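Local coordinates for phosphotriesterase homology protein (Escherichia coli, PDB 4LEF) that hydrolyses phosphorylated glyceryl acetates and also aromatic acetates and propionates, using two zinc ions per subunit held in a TIM-barrel active site, at residues F208-K213 / S241-R246; Y8-E13 / R49-M54; A34-E39 / Y256-L261; V182-C187 / L202-Q207. All blocks are in the same frame, centred on the assembly; numbering follows the deposited sequence.

Contact 1: F208-K213 / S241-R246. With ZN (zinc ion), chain I; PO4 (phosphate ion), chain L.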
loop_
_atom_site.group_PDB
_atom_site.type_symbol
_atom_site.label_atom_id
_atom_site.label_comp_id
_atom_site.label_asym_id
_atom_site.label_seq_id
_atom_site.Cartn_x
_atom_site.Cartn_y
_atom_site.Cartn_z
ATOM N N PHE A 208 4.124 -0.082 -8.065
ATOM C CA PHE A 208 3.157 0.013 -9.145
ATOM C C PHE A 208 1.964 -0.706 -8.566
ATOM O O PHE A 208 1.831 -1.926 -8.702
ATOM C CB PHE A 208 3.655 -0.721 -10.401
ATOM C CG PHE A 208 4.755 0.013 -11.153
ATOM C CD1 PHE A 208 5.835 0.555 -10.482
ATOM C CD2 PHE A 208 4.713 0.129 -12.531
ATOM C CE1 PHE A 208 6.839 1.231 -11.170
ATOM C CE2 PHE A 208 5.712 0.799 -13.221
ATOM C CZ PHE A 208 6.776 1.345 -12.542
ATOM N N ASP A 209 1.123 0.029 -7.855
ATOM C CA ASP A 209 0.072 -0.618 -7.087
ATOM C C ASP A 209 -1.317 -0.268 -7.609
ATOM O O ASP A 209 -2.309 -0.497 -6.928
ATOM C CB ASP A 209 0.219 -0.299 -5.593
ATOM C CG ASP A 209 0.360 1.189 -5.337
ATOM O OD1 ASP A 209 -0.210 1.952 -6.147
ATOM O OD2 ASP A 209 1.038 1.578 -4.356
ATOM N N THR A 210 -1.403 0.270 -8.820
ATOM C CA THR A 210 -2.728 0.538 -9.389
ATOM C C THR A 210 -2.940 -0.225 -10.688
ATOM O O THR A 210 -3.623 0.244 -11.600
ATOM C CB THR A 210 -3.008 2.047 -9.577
ATOM O OG1 THR A 210 -2.070 2.605 -10.497
ATOM C CG2 THR A 210 -2.915 2.802 -8.233
ATOM N N ILE A 211 -2.343 -1.412 -10.752
ATOM C CA ILE A 211 -2.493 -2.295 -11.899
ATOM C C ILE A 211 -3.979 -2.568 -12.079
ATOM O O ILE A 211 -4.693 -2.809 -11.103
ATOM C CB ILE A 211 -1.702 -3.598 -11.678
ATOM C CG1 ILE A 211 -0.205 -3.323 -11.883
ATOM C CG2 ILE A 211 -2.202 -4.740 -12.594
ATOM C CD1 ILE A 211 0.691 -4.409 -11.335
ATOM N N GLY A 212 -4.447 -2.461 -13.316
ATOM C CA GLY A 212 -5.850 -2.669 -13.614
ATOM C C GLY A 212 -6.673 -1.388 -13.616
ATOM O O GLY A 212 -7.775 -1.371 -14.160
ATOM N N LYS A 213 -6.165 -0.322 -12.998
ATOM C CA LYS A 213 -6.892 0.953 -12.991
ATOM C C LYS A 213 -6.577 1.707 -14.270
ATOM O O LYS A 213 -5.849 2.696 -14.255
ATOM C CB LYS A 213 -6.579 1.783 -11.740
ATOM C CG LYS A 213 -6.749 0.952 -10.465
ATOM C CD LYS A 213 -6.917 1.778 -9.205
ATOM C CE LYS A 213 -7.243 0.849 -8.034
ATOM N NZ LYS A 213 -7.785 1.548 -6.824
ATOM N N SER A 241 0.916 -4.215 -6.939
ATOM C CA SER A 241 -0.344 -4.503 -6.273
ATOM C C SER A 241 -1.501 -4.037 -7.143
ATOM O O SER A 241 -1.273 -3.441 -8.196
ATOM C CB SER A 241 -0.402 -3.828 -4.903
ATOM O OG SER A 241 -0.870 -4.737 -3.905
ATOM N N MET A 242 -2.725 -4.336 -6.702
ATOM C CA MET A 242 -3.945 -3.899 -7.389
ATOM C C MET A 242 -4.600 -2.687 -6.719
ATOM O O MET A 242 -5.367 -1.971 -7.364
ATOM C CB MET A 242 -4.992 -5.023 -7.404
ATOM C CG MET A 242 -4.582 -6.313 -8.089
ATOM S SD MET A 242 -4.372 -6.091 -9.848
ATOM C CE MET A 242 -6.050 -5.644 -10.313
ATOM N N ASP A 243 -4.340 -2.501 -5.425
ATOM C CA ASP A 243 -5.014 -1.460 -4.629
ATOM C C ASP A 243 -6.525 -1.538 -4.798
ATOM O O ASP A 243 -7.178 -0.551 -5.138
ATOM C CB ASP A 243 -4.495 -0.049 -4.982
ATOM C CG ASP A 243 -5.068 1.036 -4.087
ATOM O OD1 ASP A 243 -5.369 0.758 -2.907
ATOM O OD2 ASP A 243 -5.243 2.171 -4.586
ATOM N N ILE A 244 -7.090 -2.722 -4.576
ATOM C CA ILE A 244 -8.545 -2.847 -4.569
ATOM C C ILE A 244 -9.156 -1.926 -3.513
ATOM O O ILE A 244 -8.771 -1.970 -2.349
ATOM C CB ILE A 244 -8.952 -4.276 -4.243
ATOM C CG1 ILE A 244 -8.336 -5.236 -5.260
ATOM C CG2 ILE A 244 -10.466 -4.389 -4.145
ATOM C CD1 ILE A 244 -8.762 -4.992 -6.722
ATOM N N THR A 245 -10.105 -1.094 -3.922
ATOM C CA THR A 245 -10.672 -0.093 -3.013
ATOM C C THR A 245 -12.181 -0.044 -3.085
ATOM O O THR A 245 -12.814 0.619 -2.259
ATOM C CB THR A 245 -10.196 1.337 -3.362
ATOM O OG1 THR A 245 -10.443 1.593 -4.755
ATOM C CG2 THR A 245 -8.720 1.513 -3.044
ATOM N N ARG A 246 -12.769 -0.706 -4.080
ATOM C CA ARG A 246 -14.209 -0.513 -4.335
ATOM C C ARG A 246 -14.972 -1.814 -4.530
ATOM O O ARG A 246 -14.396 -2.816 -4.948
ATOM C CB ARG A 246 -14.420 0.363 -5.565
ATOM C CG ARG A 246 -14.042 1.820 -5.350
ATOM C CD ARG A 246 -14.102 2.608 -6.642
ATOM N NE ARG A 246 -13.534 3.932 -6.424
ATOM C CZ ARG A 246 -14.129 5.074 -6.753
ATOM N NH1 ARG A 246 -15.316 5.059 -7.341
ATOM N NH2 ARG A 246 -13.526 6.228 -6.496
HETATM ZN ZN ZN I . -4.881 2.285 -1.029
HETATM P P PO4 L . -10.252 4.540 -6.923
HETATM O O1 PO4 L . -11.302 4.161 -7.940
HETATM O O2 PO4 L . -9.070 3.621 -7.096
HETATM O O3 PO4 L . -9.812 5.966 -7.155
HETATM O O4 PO4 L . -10.806 4.416 -5.525
HETATM O O HOH W 1 -6.862 -2.337 -9.413
#
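Met242 folds its thioether across Ile211 at about a right angle, with Met242 SD 3.8 Å from Ile211 CG2. Both belong to loops leaving adjacent strands of a TIM barrel, the scaffold on which the phosphotriesterase family builds its metal site. Bends at chi2 and chi3 curl the Met242 chain back, so that its CE reaches the backbone carbonyl of Ile211. A water donates to Ile211 O and to Met242 O, tying the same two residues through their main chains. Nearer the strands, Ser241 N donates to Phe208 O at 3.0 Å, and Ser241 CB packs against Asp209 CB. Beyond the type II turn from Thr210 to Lys213, the extended lysine chain carries Lys213 NZ to Asp243 O at 2.8 Å; weaker, longer bonds run from NZ to Asp243 OD2, as a salt bridge, and to Thr245 OG1. With CG anti to the backbone N (chi1 -174°), the Asp243 carboxylate reaches a zinc ion, OD1 binding it at 2.5 Å beside His12, His14 and Glu125. Lys213, Thr245 and Arg246 also gather round a phosphate, probably from the crystallisation liquor. Arg246 meets it with the guanidinium edge, NE donating to phosphate O4 over 2.9 Å.

Contact 2: Y8-E13 / R49-M54; sequences YTLAHE and RNVIEM. With ZN (zinc ion), chain I.
Tyr8 O is gripped by two consecutive backbone N-H groups, Arg49 N at 2.9 Å and Asn50 N at 3.3 Å, at the start of a parallel pairing between the first two strands of the barrel. The ladder goes on through Leu10 N to Asn50 O and through Ile52 N to Leu10 O, the latter a nearly straight bond. Between Leu10 and Glu13 a beta bulge shifts the register by one, and pairing resumes with Glu13 N on Ile52 O and Met54 N on Glu13 O. At the near end Asn50 ND2 donates to Thr9 OG1 at 3.1 Å, the hydroxyl lying 18° out of the amide plane; ND2 also serves Asp4 O. Thr9 CG2 lies 3.8 Å from Ile52 CG1. Replacing Thr9 with an alanine would probably leave Asn50 ND2 with one acceptor fewer and open a gap beside Ile52. At the far end Met54 CG sits 3.3 Å above the centre of the His12 ring, a CH-pi contact that backs the histidine while its NE2 binds a zinc ion at 2.0 Å. Glu13 lays CB against Val51 CG1, its carboxylate being bound outside this pairing, at Ser241. Helix 276-291 packs on Tyr8, Thr9 and Ile52, strand 76-81 pairs with the edge of 49-53 turned away from 8-13, and Met54 rests on strand 123-127.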
loop_
_atom_site.group_PDB
_atom_site.type_symbol
_atom_site.label_atom_id
_atom_site.label_comp_id
_atom_site.label_asym_id
_atom_site.label_seq_id
_atom_site.Cartn_x
_atom_site.Cartn_y
_atom_site.Cartn_z
ATOM N N TYR A 8 4.191 -15.115 -2.226
ATOM C CA TYR A 8 4.033 -13.823 -2.879
ATOM C C TYR A 8 3.271 -12.866 -1.978
ATOM O O TYR A 8 2.489 -13.294 -1.128
ATOM C CB TYR A 8 3.274 -13.963 -4.185
ATOM C CG TYR A 8 4.090 -14.440 -5.368
ATOM C CD1 TYR A 8 5.457 -14.693 -5.261
ATOM C CD2 TYR A 8 3.489 -14.619 -6.599
ATOM C CE1 TYR A 8 6.196 -15.121 -6.375
ATOM C CE2 TYR A 8 4.210 -15.046 -7.698
ATOM C CZ TYR A 8 5.554 -15.283 -7.588
ATOM O OH TYR A 8 6.233 -15.710 -8.707
ATOM N N THR A 9 3.489 -11.571 -2.199
ATOM C CA THR A 9 2.891 -10.528 -1.397
ATOM C C THR A 9 2.333 -9.446 -2.289
ATOM O O THR A 9 2.985 -9.019 -3.237
ATOM C CB THR A 9 3.946 -9.859 -0.491
ATOM O OG1 THR A 9 4.456 -10.817 0.442
ATOM C CG2 THR A 9 3.355 -8.641 0.270
ATOM N N LEU A 10 1.123 -9.003 -1.970
ATOM C CA LEU A 10 0.533 -7.828 -2.580
ATOM C C LEU A 10 0.830 -6.660 -1.640
ATOM O O LEU A 10 0.368 -6.653 -0.501
ATOM C CB LEU A 10 -0.970 -8.022 -2.710
ATOM C CG LEU A 10 -1.534 -8.483 -4.054
ATOM C CD1 LEU A 10 -0.668 -9.507 -4.743
ATOM C CD2 LEU A 10 -2.970 -8.977 -3.878
ATOM N N ALA A 11 1.584 -5.678 -2.125
ATOM C CA ALA A 11 2.147 -4.646 -1.260
ATOM C C ALA A 11 1.194 -3.516 -0.849
ATOM O O ALA A 11 1.517 -2.746 0.057
ATOM C CB ALA A 11 3.416 -4.079 -1.884
ATOM N N HIS A 12 0.042 -3.408 -1.505
ATOM C CA HIS A 12 -0.886 -2.321 -1.198
ATOM C C HIS A 12 -2.296 -2.715 -1.571
ATOM O O HIS A 12 -2.665 -2.660 -2.738
ATOM C CB HIS A 12 -0.484 -1.027 -1.935
ATOM C CG HIS A 12 -1.361 0.145 -1.615
ATOM N ND1 HIS A 12 -0.863 1.335 -1.126
ATOM C CD2 HIS A 12 -2.699 0.323 -1.744
ATOM C CE1 HIS A 12 -1.861 2.186 -0.944
ATOM N NE2 HIS A 12 -2.983 1.597 -1.317
ATOM N N GLU A 13 -3.074 -3.118 -0.570
ATOM C CA GLU A 13 -4.445 -3.562 -0.793
ATOM C C GLU A 13 -5.359 -3.071 0.322
ATOM O O GLU A 13 -4.895 -2.636 1.374
ATOM C CB GLU A 13 -4.514 -5.097 -0.834
ATOM C CG GLU A 13 -3.734 -5.737 -1.963
ATOM C CD GLU A 13 -4.171 -5.256 -3.322
ATOM O OE1 GLU A 13 -5.334 -4.795 -3.430
ATOM O OE2 GLU A 13 -3.353 -5.337 -4.270
ATOM N N ARG A 49 0.462 -15.272 -0.335
ATOM C CA ARG A 49 0.118 -15.579 1.051
ATOM C C ARG A 49 0.150 -14.384 1.992
ATOM O O ARG A 49 -0.202 -14.518 3.163
ATOM C CB ARG A 49 0.990 -16.711 1.599
ATOM C CG ARG A 49 0.689 -18.042 0.927
ATOM C CD ARG A 49 1.390 -19.219 1.612
ATOM N NE ARG A 49 2.828 -19.328 1.346
ATOM C CZ ARG A 49 3.356 -19.733 0.187
ATOM N NH1 ARG A 49 2.574 -20.010 -0.850
ATOM N NH2 ARG A 49 4.677 -19.850 0.060
ATOM N N ASN A 50 0.547 -13.223 1.479
ATOM C CA ASN A 50 0.596 -12.017 2.292
ATOM C C ASN A 50 -0.092 -10.865 1.583
ATOM O O ASN A 50 0.066 -10.668 0.379
ATOM C CB ASN A 50 2.049 -11.612 2.619
ATOM C CG ASN A 50 2.886 -12.779 3.115
ATOM O OD1 ASN A 50 2.645 -13.325 4.194
ATOM N ND2 ASN A 50 3.890 -13.161 2.328
ATOM N N VAL A 51 -0.864 -10.102 2.342
ATOM C CA VAL A 51 -1.490 -8.895 1.813
ATOM C C VAL A 51 -1.226 -7.780 2.806
ATOM O O VAL A 51 -1.492 -7.933 4.000
ATOM C CB VAL A 51 -3.015 -9.092 1.649
ATOM C CG1 VAL A 51 -3.694 -7.760 1.451
ATOM C CG2 VAL A 51 -3.287 -10.019 0.479
ATOM N N ILE A 52 -0.673 -6.668 2.329
ATOM C CA ILE A 52 -0.371 -5.567 3.224
ATOM C C ILE A 52 -1.555 -4.628 3.129
ATOM O O ILE A 52 -1.802 -4.046 2.085
ATOM C CB ILE A 52 0.945 -4.833 2.844
ATOM C CG1 ILE A 52 2.065 -5.829 2.519
ATOM C CG2 ILE A 52 1.396 -3.896 3.964
ATOM C CD1 ILE A 52 2.360 -6.845 3.639
ATOM N N GLU A 53 -2.290 -4.494 4.227
ATOM C CA GLU A 53 -3.564 -3.788 4.203
ATOM C C GLU A 53 -3.358 -2.320 4.575
ATOM O O GLU A 53 -2.757 -2.009 5.594
ATOM C CB GLU A 53 -4.561 -4.488 5.140
ATOM C CG GLU A 53 -5.997 -4.485 4.642
ATOM C CD GLU A 53 -6.737 -3.210 5.007
ATOM O OE1 GLU A 53 -6.158 -2.376 5.737
ATOM O OE2 GLU A 53 -7.891 -3.049 4.557
ATOM N N MET A 54 -3.853 -1.431 3.720
ATOM C CA MET A 54 -3.530 -0.011 3.760
ATOM C C MET A 54 -4.612 0.890 4.371
ATOM O O MET A 54 -4.530 2.122 4.259
ATOM C CB MET A 54 -3.240 0.474 2.334
ATOM C CG MET A 54 -2.064 -0.248 1.643
ATOM S SD MET A 54 -0.440 0.393 2.123
ATOM C CE MET A 54 0.020 -0.737 3.430
HETATM ZN ZN ZN I . -4.881 2.285 -1.029
#

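Contact 3: A34-E39 / Y256-L261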
loop_
_atom_site.group_PDB
_atom_site.type_symbol
_atom_site.label_atom_id
_atom_site.label_comp_id
_atom_site.label_asym_id
_atom_site.label_seq_id
_atom_site.Cartn_x
_atom_site.Cartn_y
_atom_site.Cartn_z
ATOM N N ALA A 34 -17.959 -12.195 2.537
ATOM C CA ALA A 34 -17.965 -13.479 1.837
ATOM C C ALA A 34 -17.208 -13.410 0.505
ATOM O O ALA A 34 -16.441 -14.320 0.164
ATOM C CB ALA A 34 -19.384 -13.972 1.623
ATOM N N PHE A 35 -17.432 -12.332 -0.247
ATOM C CA PHE A 35 -16.731 -12.130 -1.517
ATOM C C PHE A 35 -15.229 -11.979 -1.292
ATOM O O PHE A 35 -14.411 -12.515 -2.043
ATOM C CB PHE A 35 -17.254 -10.875 -2.223
ATOM C CG PHE A 35 -18.728 -10.933 -2.573
ATOM C CD1 PHE A 35 -19.414 -12.138 -2.599
ATOM C CD2 PHE A 35 -19.421 -9.767 -2.891
ATOM C CE1 PHE A 35 -20.761 -12.184 -2.925
ATOM C CE2 PHE A 35 -20.765 -9.804 -3.216
ATOM C CZ PHE A 35 -21.439 -11.014 -3.234
ATOM N N ILE A 36 -14.859 -11.213 -0.274
ATOM C CA ILE A 36 -13.440 -10.937 -0.042
ATOM C C ILE A 36 -12.710 -12.196 0.438
ATOM O O ILE A 36 -11.550 -12.424 0.077
ATOM C CB ILE A 36 -13.257 -9.730 0.908
ATOM C CG1 ILE A 36 -13.640 -8.454 0.159
ATOM C CG2 ILE A 36 -11.814 -9.614 1.395
ATOM C CD1 ILE A 36 -14.016 -7.299 1.045
ATOM N N CYS A 37 -13.389 -13.036 1.220
ATOM C CA CYS A 37 -12.790 -14.327 1.607
ATOM C C CYS A 37 -12.478 -15.194 0.399
ATOM O O CYS A 37 -11.400 -15.796 0.323
ATOM C CB CYS A 37 -13.677 -15.101 2.580
ATOM S SG CYS A 37 -13.662 -14.419 4.253
ATOM N N GLN A 38 -13.420 -15.260 -0.538
ATOM C CA GLN A 38 -13.219 -16.023 -1.770
ATOM C C GLN A 38 -12.045 -15.437 -2.567
ATOM O O GLN A 38 -11.202 -16.184 -3.082
ATOM C CB GLN A 38 -14.500 -16.028 -2.615
ATOM C CG GLN A 38 -14.370 -16.802 -3.920
ATOM C CD GLN A 38 -14.187 -18.289 -3.680
ATOM O OE1 GLN A 38 -15.102 -18.962 -3.215
ATOM N NE2 GLN A 38 -12.991 -18.804 -3.973
ATOM N N GLU A 39 -11.973 -14.106 -2.652
ATOM C CA GLU A 39 -10.842 -13.458 -3.318
ATOM C C GLU A 39 -9.518 -13.838 -2.663
ATOM O O GLU A 39 -8.511 -14.046 -3.357
ATOM C CB GLU A 39 -10.958 -11.923 -3.299
ATOM C CG GLU A 39 -12.202 -11.349 -3.986
ATOM C CD GLU A 39 -11.999 -11.041 -5.474
ATOM O OE1 GLU A 39 -10.900 -11.321 -6.022
ATOM O OE2 GLU A 39 -12.961 -10.527 -6.093
ATOM N N TYR A 256 -12.481 -7.054 -11.765
ATOM C CA TYR A 256 -11.356 -7.940 -12.081
ATOM C C TYR A 256 -10.776 -8.688 -10.874
ATOM O O TYR A 256 -10.126 -9.721 -11.044
ATOM C CB TYR A 256 -10.255 -7.186 -12.833
ATOM C CG TYR A 256 -9.979 -5.816 -12.288
ATOM C CD1 TYR A 256 -9.488 -5.646 -10.995
ATOM C CD2 TYR A 256 -10.200 -4.678 -13.067
ATOM C CE1 TYR A 256 -9.234 -4.376 -10.482
ATOM C CE2 TYR A 256 -9.946 -3.411 -12.569
ATOM C CZ TYR A 256 -9.459 -3.264 -11.278
ATOM O OH TYR A 256 -9.203 -2.004 -10.773
ATOM N N GLY A 257 -11.008 -8.178 -9.663
ATOM C CA GLY A 257 -10.589 -8.876 -8.447
ATOM C C GLY A 257 -9.103 -8.763 -8.119
ATOM O O GLY A 257 -8.327 -8.237 -8.922
ATOM N N TYR A 258 -8.706 -9.257 -6.940
ATOM C CA TYR A 258 -7.321 -9.158 -6.501
ATOM C C TYR A 258 -6.382 -10.009 -7.340
ATOM O O TYR A 258 -5.249 -9.609 -7.585
ATOM C CB TYR A 258 -7.153 -9.585 -5.038
ATOM C CG TYR A 258 -7.928 -8.777 -4.028
ATOM C CD1 TYR A 258 -9.294 -8.963 -3.877
ATOM C CD2 TYR A 258 -7.296 -7.843 -3.219
ATOM C CE1 TYR A 258 -10.018 -8.244 -2.941
ATOM C CE2 TYR A 258 -8.011 -7.121 -2.263
ATOM C CZ TYR A 258 -9.373 -7.320 -2.136
ATOM O OH TYR A 258 -10.110 -6.598 -1.197
ATOM N N ASP A 259 -6.840 -11.184 -7.774
ATOM C CA ASP A 259 -5.918 -12.111 -8.424
ATOM C C ASP A 259 -5.705 -11.808 -9.917
ATOM O O ASP A 259 -4.960 -12.508 -10.588
ATOM C CB ASP A 259 -6.301 -13.578 -8.174
ATOM C CG ASP A 259 -7.570 -13.990 -8.889
ATOM O OD1 ASP A 259 -8.271 -13.115 -9.448
ATOM O OD2 ASP A 259 -7.877 -15.207 -8.879
ATOM N N TYR A 260 -6.329 -10.741 -10.408
ATOM C CA TYR A 260 -6.061 -10.243 -11.758
ATOM C C TYR A 260 -4.572 -10.035 -11.979
ATOM O O TYR A 260 -4.069 -10.215 -13.086
ATOM C CB TYR A 260 -6.754 -8.893 -11.954
ATOM C CG TYR A 260 -6.523 -8.248 -13.296
ATOM C CD1 TYR A 260 -5.482 -7.332 -13.494
ATOM C CD2 TYR A 260 -7.359 -8.537 -14.368
ATOM C CE1 TYR A 260 -5.288 -6.734 -14.737
ATOM C CE2 TYR A 260 -7.180 -7.943 -15.597
ATOM C CZ TYR A 260 -6.150 -7.048 -15.783
ATOM O OH TYR A 260 -5.997 -6.481 -17.030
ATOM N N LEU A 261 -3.877 -9.627 -10.922
ATOM C CA LEU A 261 -2.442 -9.385 -10.991
ATOM C C LEU A 261 -1.740 -10.631 -11.496
ATOM O O LEU A 261 -0.853 -10.565 -12.344
ATOM C CB LEU A 261 -1.904 -9.019 -9.601
ATOM C CG LEU A 261 -0.385 -8.841 -9.483
ATOM C CD1 LEU A 261 0.111 -7.912 -10.545
ATOM C CD2 LEU A 261 0.002 -8.296 -8.107
HETATM O O HOH W 2 -8.678 -12.737 -6.049
#
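Ile36 makes the first approach along the helical segment 34-39, its CG1 lying 4.2 Å from Tyr258 OH, the hydroxyl that is hydrogen-bonded to His14 O. One turn later comes Glu39, which carries most of the contact. Its CB packs obliquely on the phenol at 3.4 Å from Tyr258 CD1, and the chain then bends at chi2 (-90°) to bring the carboxyl carbon to the edge of that ring, the carboxylate and ring planes standing 64° apart. Helix 33-45 is the one that joins the first two strands of the TIM barrel, whereas 256-261 belongs to the long connection that follows strand 238-240 and leads into helix 260-271; the contact therefore brings the beginning and the end of the barrel together. Glu39 OE1 accepts from Tyr258 N at 3.1 Å, the donor arriving from above the carboxylate plane. A water also donates to Glu39 OE1, at 2.6 Å, as well as to Glu39 O, and accepts weakly from Asp259 N, while OE2 is taken up by Lys251 N. With an alanine in place of Glu39, the Tyr258 and Lys251 amides would probably lose their acceptor and the tyrosine ring a neighbour along its edge. Gly257 CA lies 3.5 Å from Glu39 OE1, so close that a CB on this residue would run into the carboxylate oxygen.

Contact 4: V182-C187 / L202-Q207; sequences VTVGHC and LGAYVQ. With ZN (zinc ion), chain J.
Tyr205 presents a ring edge to Val182 O, which lies near the ring plane, while Phe290 meets the same ring at about 55°. The Gln207 amide is the second flat group: Thr183 OG1 donates to Gln207 OE1 at 3.0 Å from 45° above the carbonyl plane, well off the lone-pair direction. A chi1 of -176° turns Thr183 OG1 away from its own backbone N and toward the amide. At the other end of the amide, Gln207 NE2 donates to Asp209 OD2. Asp209 OD1 in turn accepts from His186 ND1, a second-shell bond that fixes how the imidazole turns while His186 NE2 binds a zinc ion at 2.0 Å; His158 and Glu125 complete the protein ligands. Backbone bonds join the strands in parallel: Tyr205 N to Val182 O, Val184 N to Tyr205 O at 2.9 Å, and Gln207 N to Val184 O. Past the strand, Cys187 N closes on Gln207 O, and Cys187 SG packs 3.9 Å from Val206 CB. This is a beta-alpha-beta unit of the barrel, whose connecting helix 193-202 ends in a Schellman motif at Gly203 and lies over Val184, Cys187 and Val206; strand 155-158 pairs with the side of 182-184 turned from 205-207, and strand 238-240 with 205-208.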
loop_
_atom_site.group_PDB
_atom_site.type_symbol
_atom_site.label_atom_id
_atom_site.label_comp_id
_atom_site.label_asym_id
_atom_site.label_seq_id
_atom_site.Cartn_x
_atom_site.Cartn_y
_atom_site.Cartn_z
ATOM N N VAL A 182 11.161 2.848 3.567
ATOM C CA VAL A 182 10.036 3.585 2.983
ATOM C C VAL A 182 9.709 3.076 1.600
ATOM O O VAL A 182 10.597 2.890 0.772
ATOM C CB VAL A 182 10.324 5.106 2.884
ATOM C CG1 VAL A 182 9.114 5.850 2.279
ATOM C CG2 VAL A 182 10.630 5.665 4.257
ATOM N N THR A 183 8.426 2.864 1.347
ATOM C CA THR A 183 7.981 2.502 0.015
ATOM C C THR A 183 6.941 3.513 -0.441
ATOM O O THR A 183 6.035 3.875 0.309
ATOM C CB THR A 183 7.476 1.037 -0.030
ATOM O OG1 THR A 183 7.137 0.675 -1.373
ATOM C CG2 THR A 183 6.282 0.832 0.892
ATOM N N VAL A 184 7.106 4.008 -1.658
ATOM C CA VAL A 184 6.270 5.091 -2.148
ATOM C C VAL A 184 5.114 4.544 -2.980
ATOM O O VAL A 184 5.336 3.903 -4.005
ATOM C CB VAL A 184 7.089 6.066 -2.994
ATOM C CG1 VAL A 184 6.210 7.243 -3.422
ATOM C CG2 VAL A 184 8.297 6.580 -2.189
ATOM N N GLY A 185 3.887 4.807 -2.537
ATOM C CA GLY A 185 2.707 4.269 -3.203
ATOM C C GLY A 185 2.246 5.044 -4.424
ATOM O O GLY A 185 2.507 6.243 -4.546
ATOM N N HIS A 186 1.557 4.343 -5.323
ATOM C CA HIS A 186 0.908 4.933 -6.490
ATOM C C HIS A 186 1.890 5.636 -7.434
ATOM O O HIS A 186 1.619 6.748 -7.919
ATOM C CB HIS A 186 -0.202 5.927 -6.083
ATOM C CG HIS A 186 -1.109 5.442 -4.983
ATOM N ND1 HIS A 186 -1.490 4.123 -4.841
ATOM C CD2 HIS A 186 -1.729 6.121 -3.982
ATOM C CE1 HIS A 186 -2.292 4.010 -3.792
ATOM N NE2 HIS A 186 -2.457 5.209 -3.256
ATOM N N CYS A 187 3.021 4.991 -7.718
ATOM C CA CYS A 187 3.984 5.567 -8.656
ATOM C C CYS A 187 3.608 5.383 -10.130
ATOM O O CYS A 187 4.283 5.921 -11.013
ATOM C CB CYS A 187 5.399 5.026 -8.392
ATOM S SG CYS A 187 6.117 5.578 -6.805
ATOM N N LEU A 202 17.687 7.368 -4.257
ATOM C CA LEU A 202 17.714 7.842 -2.870
ATOM C C LEU A 202 17.678 6.705 -1.851
ATOM O O LEU A 202 18.019 6.903 -0.684
ATOM C CB LEU A 202 16.533 8.776 -2.609
ATOM C CG LEU A 202 16.575 10.175 -3.227
ATOM C CD1 LEU A 202 15.318 10.931 -2.855
ATOM C CD2 LEU A 202 17.801 10.927 -2.754
ATOM N N GLY A 203 17.247 5.523 -2.287
ATOM C CA GLY A 203 17.230 4.352 -1.429
ATOM C C GLY A 203 15.855 3.762 -1.147
ATOM O O GLY A 203 15.746 2.722 -0.496
ATOM N N ALA A 204 14.806 4.402 -1.648
ATOM C CA ALA A 204 13.440 3.981 -1.332
ATOM C C ALA A 204 12.981 2.853 -2.244
ATOM O O ALA A 204 13.596 2.583 -3.275
ATOM C CB ALA A 204 12.476 5.148 -1.450
ATOM N N TYR A 205 11.892 2.205 -1.851
ATOM C CA TYR A 205 11.167 1.310 -2.743
ATOM C C TYR A 205 10.061 2.085 -3.427
ATOM O O TYR A 205 9.551 3.062 -2.868
ATOM C CB TYR A 205 10.555 0.163 -1.938
ATOM C CG TYR A 205 11.591 -0.863 -1.530
ATOM C CD1 TYR A 205 12.572 -0.559 -0.592
ATOM C CD2 TYR A 205 11.594 -2.132 -2.095
ATOM C CE1 TYR A 205 13.534 -1.506 -0.221
ATOM C CE2 TYR A 205 12.546 -3.087 -1.727
ATOM C CZ TYR A 205 13.506 -2.766 -0.798
ATOM O OH TYR A 205 14.447 -3.713 -0.444
ATOM N N VAL A 206 9.674 1.642 -4.621
ATOM C CA VAL A 206 8.534 2.228 -5.321
ATOM C C VAL A 206 7.494 1.161 -5.642
ATOM O O VAL A 206 7.843 -0.001 -5.845
ATOM C CB VAL A 206 8.966 2.921 -6.623
ATOM C CG1 VAL A 206 9.857 4.116 -6.318
ATOM C CG2 VAL A 206 9.696 1.930 -7.546
ATOM N N GLN A 207 6.222 1.555 -5.706
ATOM C CA GLN A 207 5.143 0.596 -5.987
ATOM C C GLN A 207 4.350 0.932 -7.240
ATOM O O GLN A 207 3.977 2.089 -7.471
ATOM C CB GLN A 207 4.184 0.481 -4.794
ATOM C CG GLN A 207 4.865 -0.050 -3.542
ATOM C CD GLN A 207 3.994 0.016 -2.312
ATOM O OE1 GLN A 207 4.384 -0.471 -1.256
ATOM N NE2 GLN A 207 2.808 0.611 -2.435
HETATM ZN ZN ZN J . -3.597 5.798 -1.742
#

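Overall arrangement
Contacts 1, 2 and 4 converge on the binuclear zinc centre. Asp243 of contact 1 and His12 of contact 2 share one metal, His186 of contact 4 binds the other, and Glu125 bridges both. The centres of contacts 1 and 2 lie 11 Å apart, coupled by Glu13 OE2, which is 2.6 Å from Ser241 OG and 2.7 Å from Met242 N. Contacts 2 and 4 meet at the metals, His12 CE1 being 3.4 Å from His186 CE1. Contact 3 stands farther out, the Tyr258 side chain about 10 Å from a zinc ion, yet it packs on contact 1 through Tyr256 and Tyr258; its centre is 25 Å from that of contact 4.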